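PDB 6K0P: alpha-1,3-glucanase from Paenibacillus glycanilyticus, which hydrolyses alpha-1,3-glucan as a glycoside hydrolase of family GH87. Local coordinates for residues G12-N16 against T376-A380; F320-K326 against I344-R350. The protein carries 1 engineered substitution. All coordinates share one frame; numbering follows the deposited sequence.

Interaction 1 of 2, residues G12-N16 against T376-A380; sequences GRGAN and TNLTA
Gly-14 and Ala-15, in the N-terminal loop ahead of strand 20-23, lie against the outer side of a corner in a parallel beta-helix, where Asn-377 turns the chain into strand 378-380. Strand pairing plays no part in this contact; between the two segments the one direct hydrogen bond goes to a threonine hydroxyl. Ala-15 N donates to Thr-379 OG1 at 2.9 Å, with an angle of 156° at the hydrogen. Thr-379 has OG1 anti to its own carbonyl carbon (chi1 -68°), and its CB points at the loop, which brings the hydroxyl up to the incoming N-H. Gly-14 packs closely on the turn: its CA comes 3.4 Å from Leu-378 O in a CA-H...O contact, and its C is 3.6 Å from Asn-377 C. Its backbone, in a conformation glycine readily adopts, lies against the hydroxyl itself, Gly-14 CA being 3.4 Å from Thr-379 OG1. Asn-377 sits in a left-handed conformation at the corner; its amide joins the neighbouring coils on both sides, OD1 accepting from Asn-401 and ND2 giving to Asp-345. On the loop side, Gly-14 N is bonded to Asn-401 OD1, and Arg-13 NH1 bonds Thr-438 OG1 and makes a salt bridge to Asp-483, so the loop reaches several successive coils. A water closes the arrangement, lying 2.7 Å from Thr-379 OG1 and donating to Ala-15 O at 2.7 Å.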
loop_
_atom_site.group_PDB
_atom_site.type_symbol
_atom_site.label_atom_id
_atom_site.label_comp_id
_atom_site.label_asym_id
_atom_site.label_seq_id
_atom_site.Cartn_x
_atom_site.Cartn_y
_atom_site.Cartn_z
ATOM N N GLY A 12 -9.520 -1.505 -14.068
ATOM C CA GLY A 12 -10.001 -0.501 -13.135
ATOM C C GLY A 12 -9.657 0.949 -13.430
ATOM O O GLY A 12 -10.556 1.754 -13.687
ATOM N N ARG A 13 -8.374 1.304 -13.392
ATOM C CA ARG A 13 -7.278 0.373 -13.134
ATOM C C ARG A 13 -7.192 -0.074 -11.671
ATOM O O ARG A 13 -7.802 0.524 -10.780
ATOM C CB ARG A 13 -5.942 0.997 -13.584
ATOM C CG ARG A 13 -5.847 1.239 -15.096
ATOM C CD ARG A 13 -4.409 1.216 -15.600
ATOM N NE ARG A 13 -4.327 1.114 -17.061
ATOM C CZ ARG A 13 -4.046 2.135 -17.865
ATOM N NH1 ARG A 13 -3.824 3.347 -17.360
ATOM N NH2 ARG A 13 -3.989 1.951 -19.178
ATOM N N GLY A 14 -6.439 -1.136 -11.438
ATOM C CA GLY A 14 -6.197 -1.608 -10.088
ATOM C C GLY A 14 -7.155 -2.701 -9.656
ATOM O O GLY A 14 -7.794 -3.388 -10.461
ATOM N N ALA A 15 -7.252 -2.858 -8.340
ATOM C CA ALA A 15 -8.072 -3.917 -7.770
ATOM C C ALA A 15 -9.557 -3.614 -7.931
ATOM O O ALA A 15 -9.990 -2.460 -7.854
ATOM C CB ALA A 15 -7.746 -4.095 -6.288
ATOM N N ASN A 16 -10.338 -4.671 -8.156
ATOM C CA ASN A 16 -11.795 -4.598 -8.201
ATOM C C ASN A 16 -12.291 -5.037 -6.826
ATOM O O ASN A 16 -12.304 -6.227 -6.509
ATOM C CB ASN A 16 -12.326 -5.502 -9.309
ATOM C CG ASN A 16 -13.833 -5.481 -9.403
ATOM O OD1 ASN A 16 -14.493 -4.658 -8.775
ATOM N ND2 ASN A 16 -14.388 -6.392 -10.192
ATOM N N THR A 376 -1.032 -8.540 -10.254
ATOM C CA THR A 376 -2.071 -8.110 -11.183
ATOM C C THR A 376 -3.244 -7.494 -10.438
ATOM O O THR A 376 -3.598 -7.937 -9.340
ATOM C CB THR A 376 -2.579 -9.278 -12.044
ATOM O OG1 THR A 376 -3.058 -10.333 -11.195
ATOM C CG2 THR A 376 -1.459 -9.827 -12.931
ATOM N N ASN A 377 -3.852 -6.473 -11.045
ATOM C CA ASN A 377 -5.068 -5.867 -10.508
ATOM C C ASN A 377 -4.845 -5.408 -9.068
ATOM O O ASN A 377 -5.561 -5.791 -8.145
ATOM C CB ASN A 377 -6.261 -6.829 -10.618
ATOM C CG ASN A 377 -6.434 -7.391 -12.019
ATOM O OD1 ASN A 377 -6.530 -6.639 -12.987
ATOM N ND2 ASN A 377 -6.464 -8.714 -12.133
ATOM N N LEU A 378 -3.826 -4.574 -8.887
ATOM C CA LEU A 378 -3.410 -4.153 -7.555
ATOM C C LEU A 378 -3.614 -2.656 -7.387
ATOM O O LEU A 378 -3.330 -1.871 -8.303
ATOM C CB LEU A 378 -1.937 -4.484 -7.313
ATOM C CG LEU A 378 -1.521 -5.954 -7.416
ATOM C CD1 LEU A 378 -0.038 -6.103 -7.066
ATOM C CD2 LEU A 378 -2.372 -6.834 -6.495
ATOM N N THR A 379 -4.095 -2.259 -6.211
ATOM C CA THR A 379 -4.222 -0.855 -5.852
ATOM C C THR A 379 -3.390 -0.598 -4.608
ATOM O O THR A 379 -3.448 -1.372 -3.646
ATOM C CB THR A 379 -5.686 -0.510 -5.590
ATOM O OG1 THR A 379 -6.404 -0.591 -6.828
ATOM C CG2 THR A 379 -5.825 0.891 -4.988
ATOM N N ALA A 380 -2.601 0.477 -4.632
ATOM C CA ALA A 380 -1.806 0.880 -3.473
ATOM C C ALA A 380 -1.840 2.397 -3.379
ATOM O O ALA A 380 -1.323 3.085 -4.263
ATOM C CB ALA A 380 -0.371 0.364 -3.586
HETATM O O HOH W 1 -9.055 -0.526 -6.249
#

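Interaction 2 of 2, residues F320-K326 against I344-R350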
loop_
_atom_site.group_PDB
_atom_site.type_symbol
_atom_site.label_atom_id
_atom_site.label_comp_id
_atom_site.label_asym_id
_atom_site.label_seq_id
_atom_site.Cartn_x
_atom_site.Cartn_y
_atom_site.Cartn_z
ATOM N N PHE A 320 -2.209 -14.769 -3.228
ATOM C CA PHE A 320 -2.791 -13.745 -2.365
ATOM C C PHE A 320 -3.814 -13.020 -3.225
ATOM O O PHE A 320 -3.442 -12.348 -4.188
ATOM C CB PHE A 320 -1.710 -12.777 -1.884
ATOM C CG PHE A 320 -0.843 -13.332 -0.792
ATOM C CD1 PHE A 320 0.168 -14.237 -1.090
ATOM C CD2 PHE A 320 -1.042 -12.965 0.534
ATOM C CE1 PHE A 320 0.972 -14.760 -0.082
ATOM C CE2 PHE A 320 -0.239 -13.485 1.547
ATOM C CZ PHE A 320 0.766 -14.382 1.237
ATOM N N LYS A 321 -5.096 -13.161 -2.891
ATOM C CA LYS A 321 -6.161 -12.672 -3.753
ATOM C C LYS A 321 -7.257 -12.015 -2.927
ATOM O O LYS A 321 -7.619 -12.515 -1.862
ATOM C CB LYS A 321 -6.748 -13.834 -4.578
ATOM C CG LYS A 321 -7.883 -13.502 -5.524
ATOM C CD LYS A 321 -8.396 -14.804 -6.150
ATOM C CE LYS A 321 -9.460 -14.544 -7.199
ATOM N NZ LYS A 321 -9.973 -15.819 -7.767
ATOM N N ASN A 322 -7.771 -10.887 -3.421
ATOM C CA ASN A 322 -8.959 -10.220 -2.858
ATOM C C ASN A 322 -8.737 -9.693 -1.441
ATOM O O ASN A 322 -9.695 -9.536 -0.680
ATOM C CB ASN A 322 -10.209 -11.110 -2.901
ATOM C CG ASN A 322 -10.578 -11.533 -4.303
ATOM O OD1 ASN A 322 -10.184 -10.907 -5.291
ATOM N ND2 ASN A 322 -11.352 -12.607 -4.398
ATOM N N ASN A 323 -7.493 -9.394 -1.074
ATOM C CA ASN A 323 -7.187 -8.969 0.283
ATOM C C ASN A 323 -7.168 -7.449 0.390
ATOM O O ASN A 323 -7.019 -6.730 -0.603
ATOM C CB ASN A 323 -5.839 -9.531 0.739
ATOM C CG ASN A 323 -5.810 -11.047 0.708
ATOM O OD1 ASN A 323 -6.614 -11.696 1.359
ATOM N ND2 ASN A 323 -4.892 -11.618 -0.069
ATOM N N ARG A 324 -7.303 -6.973 1.630
ATOM C CA ARG A 324 -7.202 -5.556 1.970
ATOM C C ARG A 324 -6.100 -5.421 3.001
ATOM O O ARG A 324 -6.160 -6.060 4.055
ATOM C CB ARG A 324 -8.507 -5.037 2.580
ATOM C CG ARG A 324 -9.739 -5.532 1.892
ATOM C CD ARG A 324 -10.999 -5.107 2.624
ATOM N NE ARG A 324 -12.117 -5.822 2.041
ATOM C CZ ARG A 324 -13.382 -5.441 2.119
ATOM N NH1 ARG A 324 -13.701 -4.341 2.785
ATOM N NH2 ARG A 324 -14.325 -6.171 1.528
ATOM N N ILE A 325 -5.100 -4.601 2.697
ATOM C CA ILE A 325 -3.951 -4.390 3.568
ATOM C C ILE A 325 -3.946 -2.908 3.893
ATOM O O ILE A 325 -3.662 -2.088 3.017
ATOM C CB ILE A 325 -2.645 -4.778 2.870
ATOM C CG1 ILE A 325 -2.738 -6.197 2.314
ATOM C CG2 ILE A 325 -1.467 -4.619 3.827
ATOM C CD1 ILE A 325 -1.680 -6.486 1.264
ATOM N N LYS A 326 -4.267 -2.548 5.130
ATOM C CA LYS A 326 -4.402 -1.134 5.453
ATOM C C LYS A 326 -3.647 -0.777 6.721
ATOM O O LYS A 326 -3.650 -1.533 7.697
ATOM C CB LYS A 326 -5.875 -0.715 5.578
ATOM C CG LYS A 326 -6.625 -0.684 4.236
ATOM C CD LYS A 326 -8.023 -0.063 4.385
ATOM C CE LYS A 326 -9.073 -1.117 4.662
ATOM N NZ LYS A 326 -10.385 -0.473 4.968
ATOM N N ILE A 344 -0.236 -12.674 -7.073
ATOM C CA ILE A 344 -0.636 -11.591 -6.178
ATOM C C ILE A 344 -1.668 -10.782 -6.952
ATOM O O ILE A 344 -1.312 -9.900 -7.741
ATOM C CB ILE A 344 0.574 -10.732 -5.767
ATOM C CG1 ILE A 344 1.719 -11.619 -5.262
ATOM C CG2 ILE A 344 0.179 -9.682 -4.724
ATOM C CD1 ILE A 344 1.367 -12.491 -4.094
ATOM N N ASP A 345 -2.950 -11.092 -6.757
ATOM C CA ASP A 345 -4.005 -10.636 -7.652
ATOM C C ASP A 345 -5.136 -9.972 -6.885
ATOM O O ASP A 345 -5.646 -10.528 -5.907
ATOM C CB ASP A 345 -4.579 -11.822 -8.428
ATOM C CG ASP A 345 -5.683 -11.414 -9.366
ATOM O OD1 ASP A 345 -5.495 -10.426 -10.104
ATOM O OD2 ASP A 345 -6.734 -12.087 -9.379
ATOM N N ASN A 346 -5.545 -8.793 -7.342
ATOM C CA ASN A 346 -6.781 -8.176 -6.874
ATOM C C ASN A 346 -6.734 -7.863 -5.384
ATOM O O ASN A 346 -7.658 -8.175 -4.634
ATOM C CB ASN A 346 -8.022 -8.998 -7.240
ATOM C CG ASN A 346 -9.237 -8.124 -7.429
ATOM O OD1 ASN A 346 -9.247 -7.254 -8.301
ATOM N ND2 ASN A 346 -10.260 -8.323 -6.599
ATOM N N ASN A 347 -5.647 -7.219 -4.968
ATOM C CA ASN A 347 -5.463 -6.790 -3.592
ATOM C C ASN A 347 -5.427 -5.270 -3.534
ATOM O O ASN A 347 -4.936 -4.607 -4.453
ATOM C CB ASN A 347 -4.164 -7.345 -3.025
ATOM C CG ASN A 347 -4.125 -8.860 -3.062
ATOM O OD1 ASN A 347 -4.827 -9.521 -2.305
ATOM N ND2 ASN A 347 -3.308 -9.419 -3.947
ATOM N N TYR A 348 -5.946 -4.736 -2.435
ATOM C CA TYR A 348 -6.028 -3.300 -2.200
ATOM C C TYR A 348 -5.200 -2.976 -0.970
ATOM O O TYR A 348 -5.384 -3.599 0.084
ATOM C CB TYR A 348 -7.489 -2.890 -1.947
ATOM C CG TYR A 348 -7.661 -1.446 -1.522
ATOM C CD1 TYR A 348 -7.580 -1.075 -0.180
ATOM C CD2 TYR A 348 -7.934 -0.455 -2.455
ATOM C CE1 TYR A 348 -7.727 0.242 0.215
ATOM C CE2 TYR A 348 -8.087 0.869 -2.072
ATOM C CZ TYR A 348 -7.988 1.209 -0.734
ATOM O OH TYR A 348 -8.137 2.528 -0.341
ATOM N N ALA A 349 -4.299 -2.000 -1.099
ATOM C CA ALA A 349 -3.494 -1.531 0.018
ATOM C C ALA A 349 -3.672 -0.030 0.166
ATOM O O ALA A 349 -3.645 0.706 -0.824
ATOM C CB ALA A 349 -2.006 -1.832 -0.192
ATOM N N ARG A 350 -3.858 0.417 1.407
ATOM C CA ARG A 350 -3.871 1.845 1.709
ATOM C C ARG A 350 -3.136 2.056 3.023
ATOM O O ARG A 350 -3.411 1.365 4.008
ATOM C CB ARG A 350 -5.301 2.393 1.826
ATOM C CG ARG A 350 -5.324 3.898 2.113
ATOM C CD ARG A 350 -6.743 4.438 2.151
ATOM N NE ARG A 350 -7.495 4.058 3.352
ATOM C CZ ARG A 350 -8.706 3.495 3.342
ATOM N NH1 ARG A 350 -9.320 3.209 2.192
ATOM N NH2 ARG A 350 -9.321 3.237 4.487
#
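Asn-347 and Asn-323 stand side by side at the same corner of two successive coils, their amide planes only 8° apart. Both have CG anti to the carbonyl carbon (chi1 -59° in each), which turns the amides back across the bend. Asn-347 uses both ends of its amide: OD1 accepts from Asn-323 N at 2.9 Å and, weakly, from Asn-323 ND2, while ND2 donates to Phe-320 O at 2.9 Å. Phe-320 O lies in the Asn-347 amide plane, but the donor stands above the carbonyl plane of Phe-320, whose oxygen also takes the main-chain bond from Asp-345 N. Asn-323 repeats the pattern one coil back, with Ile-301 N and Val-298 O. At the bend itself, Asn-322 and Asn-346 meet with their amide planes nearly perpendicular, Asn-346 ND2 giving its hydrogen to Asn-322 OD1 at 2.9 Å; Asn-346 OD1 takes a bond from Asn-16 N. Beyond the bend, strands 324-326 and 348-350 run parallel, 4.7 Å apart. Lys-326 bends at chi3 (-92°) and lays CD over one face of the Arg-350 guanidinium, 3.5 Å from NH2; Glu-171 binds both cations and Asp-138 takes Arg-350 NH2. Arg-350 NH1 also bonds Tyr-348 OH. Before the bend, Phe-320 CD1 packs 3.7 Å from Ile-344 CD1. In-register parallel strands with asparagines hydrogen-bonded from coil to coil at the turn are characteristic of right-handed parallel beta-helices such as pectate lyases.

How the interactions relate
The two contacts share the parallel beta-helix, with centres about 9 Å apart. Strands 319-326, 343-350 and 374-383 are consecutive neighbours across its coils, so interaction 2 joins the first two and interaction 1 lays the N-terminal loop on the third. Thr-379 O and Ala-349 N, 2.8 Å apart, probably bond the second strand to the third, and Thr-376 OG1 lies 2.7 Å from Asp-345 OD1. Ala-15 also reaches back, its CB 3.4 Å from Asn-347 O. Along the chain, 12-16 comes first, then 320-326, 344-350 and 376-380: interaction 2 is local, coil to coil, whereas interaction 1 ties the start of the modelled chain to a coil 360 residues later.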